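Local atomic coordinates of tungstate ABC transporter, periplasmic tungstate-binding protein (Geobacter sulfurreducens, PDB entry 3LR1), a protein that probably captures tungstate in the periplasm and delivers it to the membrane components of an ABC transporter. Residues A[87-101]-A[179-191]. Residues are numbered along the deposited sequence; the frame is centred on the assembly and turned at random.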
loop_
_atom_site.group_PDB
_atom_site.type_symbol
_atom_site.label_atom_id
_atom_site.label_comp_id
_atom_site.label_asym_id
_atom_site.label_seq_id
_atom_site.Cartn_x
_atom_site.Cartn_y
_atom_site.Cartn_z
ATOM N N VAL A 87 1.738 2.177 -10.900
ATOM C CA VAL A 87 1.718 1.964 -12.343
ATOM C C VAL A 87 0.264 1.777 -12.834
ATOM O O VAL A 87 -0.658 1.538 -12.053
ATOM C CB VAL A 87 2.591 0.689 -12.738
ATOM C CG1 VAL A 87 4.145 0.831 -12.370
ATOM C CG2 VAL A 87 2.054 -0.562 -12.094
ATOM N N ILE A 88 0.037 1.927 -14.141
ATOM C CA ILE A 88 -1.254 1.636 -14.719
ATOM C C ILE A 88 -1.067 0.358 -15.556
ATOM O O ILE A 88 -0.190 0.257 -16.451
ATOM C CB ILE A 88 -1.883 2.804 -15.559
ATOM C CG1 ILE A 88 -1.903 4.121 -14.731
ATOM C CG2 ILE A 88 -3.339 2.395 -16.095
ATOM C CD1 ILE A 88 -2.219 5.413 -15.456
ATOM N N VAL A 89 -1.889 -0.637 -15.227
ATOM C CA VAL A 89 -1.921 -1.874 -15.929
ATOM C C VAL A 89 -3.235 -2.008 -16.698
ATOM O O VAL A 89 -4.248 -1.382 -16.399
ATOM C CB VAL A 89 -1.731 -3.119 -14.980
ATOM C CG1 VAL A 89 -0.295 -3.142 -14.284
ATOM C CG2 VAL A 89 -2.878 -3.275 -13.998
ATOM N N GLY A 90 -3.180 -2.844 -17.710
ATOM C CA GLY A 90 -4.319 -3.085 -18.551
ATOM C C GLY A 90 -4.048 -4.191 -19.571
ATOM O O GLY A 90 -2.976 -4.771 -19.587
ATOM N N PRO A 91 -4.998 -4.482 -20.431
ATOM C CA PRO A 91 -4.842 -5.528 -21.425
ATOM C C PRO A 91 -3.668 -5.344 -22.360
ATOM O O PRO A 91 -3.377 -4.250 -22.706
ATOM C CB PRO A 91 -6.135 -5.435 -22.200
ATOM C CG PRO A 91 -6.720 -4.217 -21.834
ATOM C CD PRO A 91 -6.307 -3.871 -20.503
ATOM N N LYS A 92 -3.001 -6.401 -22.752
ATOM C CA LYS A 92 -1.760 -6.240 -23.468
ATOM C C LYS A 92 -1.865 -5.573 -24.830
ATOM O O LYS A 92 -0.878 -5.184 -25.392
ATOM C CB LYS A 92 -0.978 -7.529 -23.540
ATOM C CG LYS A 92 -1.401 -8.524 -24.567
ATOM C CD LYS A 92 -0.378 -9.589 -24.576
ATOM C CE LYS A 92 -0.797 -10.820 -25.301
ATOM N NZ LYS A 92 0.348 -11.268 -26.111
ATOM N N ASN A 93 -3.085 -5.417 -25.311
ATOM C CA ASN A 93 -3.367 -4.733 -26.558
ATOM C C ASN A 93 -3.905 -3.308 -26.389
ATOM O O ASN A 93 -4.329 -2.688 -27.321
ATOM C CB ASN A 93 -4.287 -5.595 -27.429
ATOM C CG ASN A 93 -5.706 -5.403 -27.120
ATOM O OD1 ASN A 93 -6.523 -5.350 -27.995
ATOM N ND2 ASN A 93 -6.009 -5.276 -25.880
ATOM N N ASP A 94 -3.897 -2.828 -25.160
ATOM C CA ASP A 94 -4.035 -1.442 -24.822
ATOM C C ASP A 94 -4.944 -0.684 -25.754
ATOM O O ASP A 94 -4.484 0.116 -26.494
ATOM C CB ASP A 94 -2.632 -0.830 -24.816
ATOM C CG ASP A 94 -2.615 0.612 -24.425
ATOM O OD1 ASP A 94 -3.583 1.119 -23.931
ATOM O OD2 ASP A 94 -1.619 1.236 -24.663
ATOM N N PRO A 95 -6.241 -0.927 -25.688
ATOM C CA PRO A 95 -7.186 -0.305 -26.633
ATOM C C PRO A 95 -7.267 1.208 -26.504
ATOM O O PRO A 95 -7.557 1.903 -27.505
ATOM C CB PRO A 95 -8.536 -0.907 -26.241
ATOM C CG PRO A 95 -8.243 -2.079 -25.431
ATOM C CD PRO A 95 -6.904 -1.940 -24.838
ATOM N N ALA A 96 -7.045 1.709 -25.291
ATOM C CA ALA A 96 -7.060 3.136 -25.051
ATOM C C ALA A 96 -5.740 3.817 -25.482
ATOM O O ALA A 96 -5.649 5.035 -25.530
ATOM C CB ALA A 96 -7.393 3.411 -23.576
ATOM N N GLY A 97 -4.724 3.020 -25.802
ATOM C CA GLY A 97 -3.439 3.542 -26.241
ATOM C C GLY A 97 -2.733 4.320 -25.165
ATOM O O GLY A 97 -2.069 5.330 -25.432
ATOM N N ILE A 98 -2.829 3.851 -23.932
ATOM C CA ILE A 98 -2.210 4.586 -22.829
ATOM C C ILE A 98 -0.694 4.463 -22.820
ATOM O O ILE A 98 -0.045 5.303 -22.173
ATOM C CB ILE A 98 -2.811 4.327 -21.409
ATOM C CG1 ILE A 98 -2.377 3.010 -20.825
ATOM C CG2 ILE A 98 -4.327 4.511 -21.371
ATOM C CD1 ILE A 98 -2.717 2.892 -19.358
ATOM N N ALA A 99 -0.126 3.518 -23.590
ATOM C CA ALA A 99 1.334 3.381 -23.660
ATOM C C ALA A 99 1.938 4.622 -24.291
ATOM O O ALA A 99 3.102 4.913 -24.080
ATOM C CB ALA A 99 1.755 2.133 -24.459
ATOM N N LYS A 100 1.144 5.374 -25.040
ATOM C CA LYS A 100 1.617 6.632 -25.583
ATOM C C LYS A 100 1.500 7.847 -24.655
ATOM O O LYS A 100 1.980 8.937 -25.021
ATOM C CB LYS A 100 0.953 6.893 -26.914
ATOM C CG LYS A 100 -0.424 7.536 -26.904
ATOM C CD LYS A 100 -0.816 7.925 -28.383
ATOM C CE LYS A 100 -0.565 6.748 -29.449
ATOM N NZ LYS A 100 -0.863 7.157 -30.896
ATOM N N ALA A 101 0.920 7.657 -23.459
ATOM C CA ALA A 101 0.784 8.733 -22.462
ATOM C C ALA A 101 2.131 9.114 -21.841
ATOM O O ALA A 101 2.993 8.264 -21.617
ATOM C CB ALA A 101 -0.167 8.317 -21.399
ATOM N N LYS A 179 1.826 -11.006 -11.202
ATOM C CA LYS A 179 2.117 -11.000 -12.616
ATOM C C LYS A 179 2.138 -12.418 -13.100
ATOM O O LYS A 179 2.840 -13.238 -12.513
ATOM C CB LYS A 179 3.491 -10.374 -12.887
ATOM C CG LYS A 179 3.971 -10.426 -14.329
ATOM C CD LYS A 179 5.208 -9.547 -14.503
ATOM C CE LYS A 179 6.064 -9.920 -15.756
ATOM N NZ LYS A 179 7.277 -8.981 -15.975
ATOM N N GLY A 180 1.383 -12.681 -14.165
ATOM C CA GLY A 180 1.466 -13.959 -14.899
ATOM C C GLY A 180 0.616 -15.096 -14.329
ATOM O O GLY A 180 -0.141 -15.763 -15.065
ATOM N N ALA A 181 0.788 -15.381 -13.034
ATOM C CA ALA A 181 0.057 -16.463 -12.378
ATOM C C ALA A 181 -1.392 -16.051 -12.178
ATOM O O ALA A 181 -2.333 -16.858 -12.381
ATOM C CB ALA A 181 0.675 -16.826 -10.980
ATOM N N LYS A 182 -1.555 -14.818 -11.718
ATOM C CA LYS A 182 -2.856 -14.329 -11.332
ATOM C C LYS A 182 -3.371 -13.122 -12.153
ATOM O O LYS A 182 -4.444 -12.647 -11.852
ATOM C CB LYS A 182 -2.829 -14.045 -9.825
ATOM C CG LYS A 182 -2.983 -15.350 -9.009
ATOM C CD LYS A 182 -2.245 -15.326 -7.688
ATOM C CE LYS A 182 -2.805 -14.373 -6.701
ATOM N NZ LYS A 182 -2.043 -14.411 -5.375
ATOM N N THR A 183 -2.630 -12.664 -13.166
ATOM C CA THR A 183 -3.157 -11.730 -14.187
ATOM C C THR A 183 -2.443 -11.997 -15.460
ATOM O O THR A 183 -1.297 -12.423 -15.422
ATOM C CB THR A 183 -2.681 -10.230 -14.171
ATOM O OG1 THR A 183 -1.600 -9.937 -13.249
ATOM C CG2 THR A 183 -3.766 -9.305 -14.244
ATOM N N ASP A 184 -3.039 -11.563 -16.573
ATOM C CA ASP A 184 -2.339 -11.421 -17.863
ATOM C C ASP A 184 -2.239 -9.930 -18.264
ATOM O O ASP A 184 -1.798 -9.635 -19.359
ATOM C CB ASP A 184 -3.041 -12.230 -18.981
ATOM C CG ASP A 184 -4.495 -11.825 -19.197
ATOM O OD1 ASP A 184 -4.991 -10.974 -18.453
ATOM O OD2 ASP A 184 -5.156 -12.342 -20.122
ATOM N N LEU A 185 -2.665 -8.998 -17.397
ATOM C CA LEU A 185 -2.486 -7.556 -17.602
ATOM C C LEU A 185 -0.997 -7.217 -17.545
ATOM O O LEU A 185 -0.198 -7.901 -16.884
ATOM C CB LEU A 185 -3.252 -6.728 -16.567
ATOM C CG LEU A 185 -4.766 -6.991 -16.435
ATOM C CD1 LEU A 185 -5.440 -6.192 -15.343
ATOM C CD2 LEU A 185 -5.460 -6.817 -17.768
ATOM N N VAL A 186 -0.625 -6.163 -18.250
ATOM C CA VAL A 186 0.740 -5.759 -18.341
ATOM C C VAL A 186 0.802 -4.296 -17.928
ATOM O O VAL A 186 -0.191 -3.576 -18.027
ATOM C CB VAL A 186 1.285 -5.910 -19.778
ATOM C CG1 VAL A 186 1.332 -7.393 -20.220
ATOM C CG2 VAL A 186 0.471 -5.091 -20.728
ATOM N N ILE A 187 1.993 -3.840 -17.517
ATOM C CA ILE A 187 2.229 -2.437 -17.242
ATOM C C ILE A 187 2.217 -1.658 -18.569
ATOM O O ILE A 187 3.058 -1.870 -19.471
ATOM C CB ILE A 187 3.604 -2.212 -16.469
ATOM C CG1 ILE A 187 3.665 -2.988 -15.142
ATOM C CG2 ILE A 187 3.914 -0.746 -16.228
ATOM C CD1 ILE A 187 5.083 -2.968 -14.521
ATOM N N LEU A 188 1.279 -0.721 -18.659
ATOM C CA LEU A 188 1.171 0.155 -19.837
ATOM C C LEU A 188 1.640 1.563 -19.551
ATOM O O LEU A 188 2.051 2.291 -20.460
ATOM C CB LEU A 188 -0.263 0.128 -20.343
ATOM C CG LEU A 188 -0.665 -1.248 -20.876
ATOM C CD1 LEU A 188 -2.195 -1.336 -20.873
ATOM C CD2 LEU A 188 -0.089 -1.516 -22.299
ATOM N N PHE A 189 1.569 1.997 -18.306
ATOM C CA PHE A 189 2.179 3.261 -17.921
ATOM C C PHE A 189 2.887 3.162 -16.599
ATOM O O PHE A 189 2.309 2.701 -15.613
ATOM C CB PHE A 189 1.167 4.401 -17.788
ATOM C CG PHE A 189 1.820 5.686 -17.434
ATOM C CD1 PHE A 189 2.355 6.490 -18.437
ATOM C CD2 PHE A 189 1.994 6.060 -16.104
ATOM C CE1 PHE A 189 3.028 7.649 -18.115
ATOM C CE2 PHE A 189 2.679 7.239 -15.778
ATOM C CZ PHE A 189 3.186 8.025 -16.795
ATOM N N GLN A 190 4.136 3.641 -16.575
ATOM C CA GLN A 190 4.896 3.768 -15.352
ATOM C C GLN A 190 5.726 5.061 -15.322
ATOM O O GLN A 190 6.066 5.625 -16.356
ATOM C CB GLN A 190 5.780 2.554 -15.170
ATOM C CG GLN A 190 6.689 2.208 -16.370
ATOM C CD GLN A 190 7.374 0.880 -16.096
ATOM O OE1 GLN A 190 7.968 0.737 -15.056
ATOM N NE2 GLN A 190 7.224 -0.108 -16.983
ATOM N N GLY A 191 5.969 5.546 -14.099
ATOM C CA GLY A 191 6.708 6.813 -13.856
ATOM C C GLY A 191 8.183 6.646 -14.169
ATOM O O GLY A 191 9.028 7.192 -13.438
HETATM O O HOH W 1 -3.649 -8.528 -21.539
#
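Opposite Ile88 the neighbouring strand fits in two residues, Leu188 and Phe189, a classic beta bulge and a worked example of how an extra residue bends an antiparallel edge without breaking it. Ile88 O takes both amides, Leu188 N at 2.8 Å and Phe189 N at 3.1 Å, the latter on a carbonyl lone pair; Ile88 N returns a nearly straight bond to Phe189 O. Beyond the bulge Gly90 and Val186 exchange two further bonds, so strand 186-190 borders strand 78-90 in a lobe of this periplasmic-binding-protein fold, while strand 167-171 pairs with Val87 and Val89 from the other side.

The tight part centres on Leu188. With CG turned away from its carbonyl carbon (chi1 -66°), the side chain reaches in among the turns that follow strand 78-90: CD1 rests 3.6 Å from Gly90 CA and CD2 lies 3.6 Å from Asp94 CB. The Ile98 side chain crosses that of Leu188 at about a right angle, Ile98 CG1 3.6 Å from Leu188 CB. Asp94 holds these turns together: OD1 accepts from Ile98 N and Tyr167 OH, OD2 from Ala99 N, and the carboxylate also lies along Leu188 CD2. With an alanine here the carboxylate is gone, which would probably leave both amides and the Tyr167 hydroxyl without their acceptor and open a gap beside Leu188 CD2.

Toward solvent the contact thins. Lys92 merely lays CB against the Val186 methyls before its chain leads away. At the opposite end of strand 186-190, Gln190 offers CB to Val87 CG1 while its OE1 bonds Arg172. Phe189, by contrast, belongs to the packed part: its ring turns an edge to Ala101 O, which lies in the ring plane 3.6 Å from CE1 of Phe189.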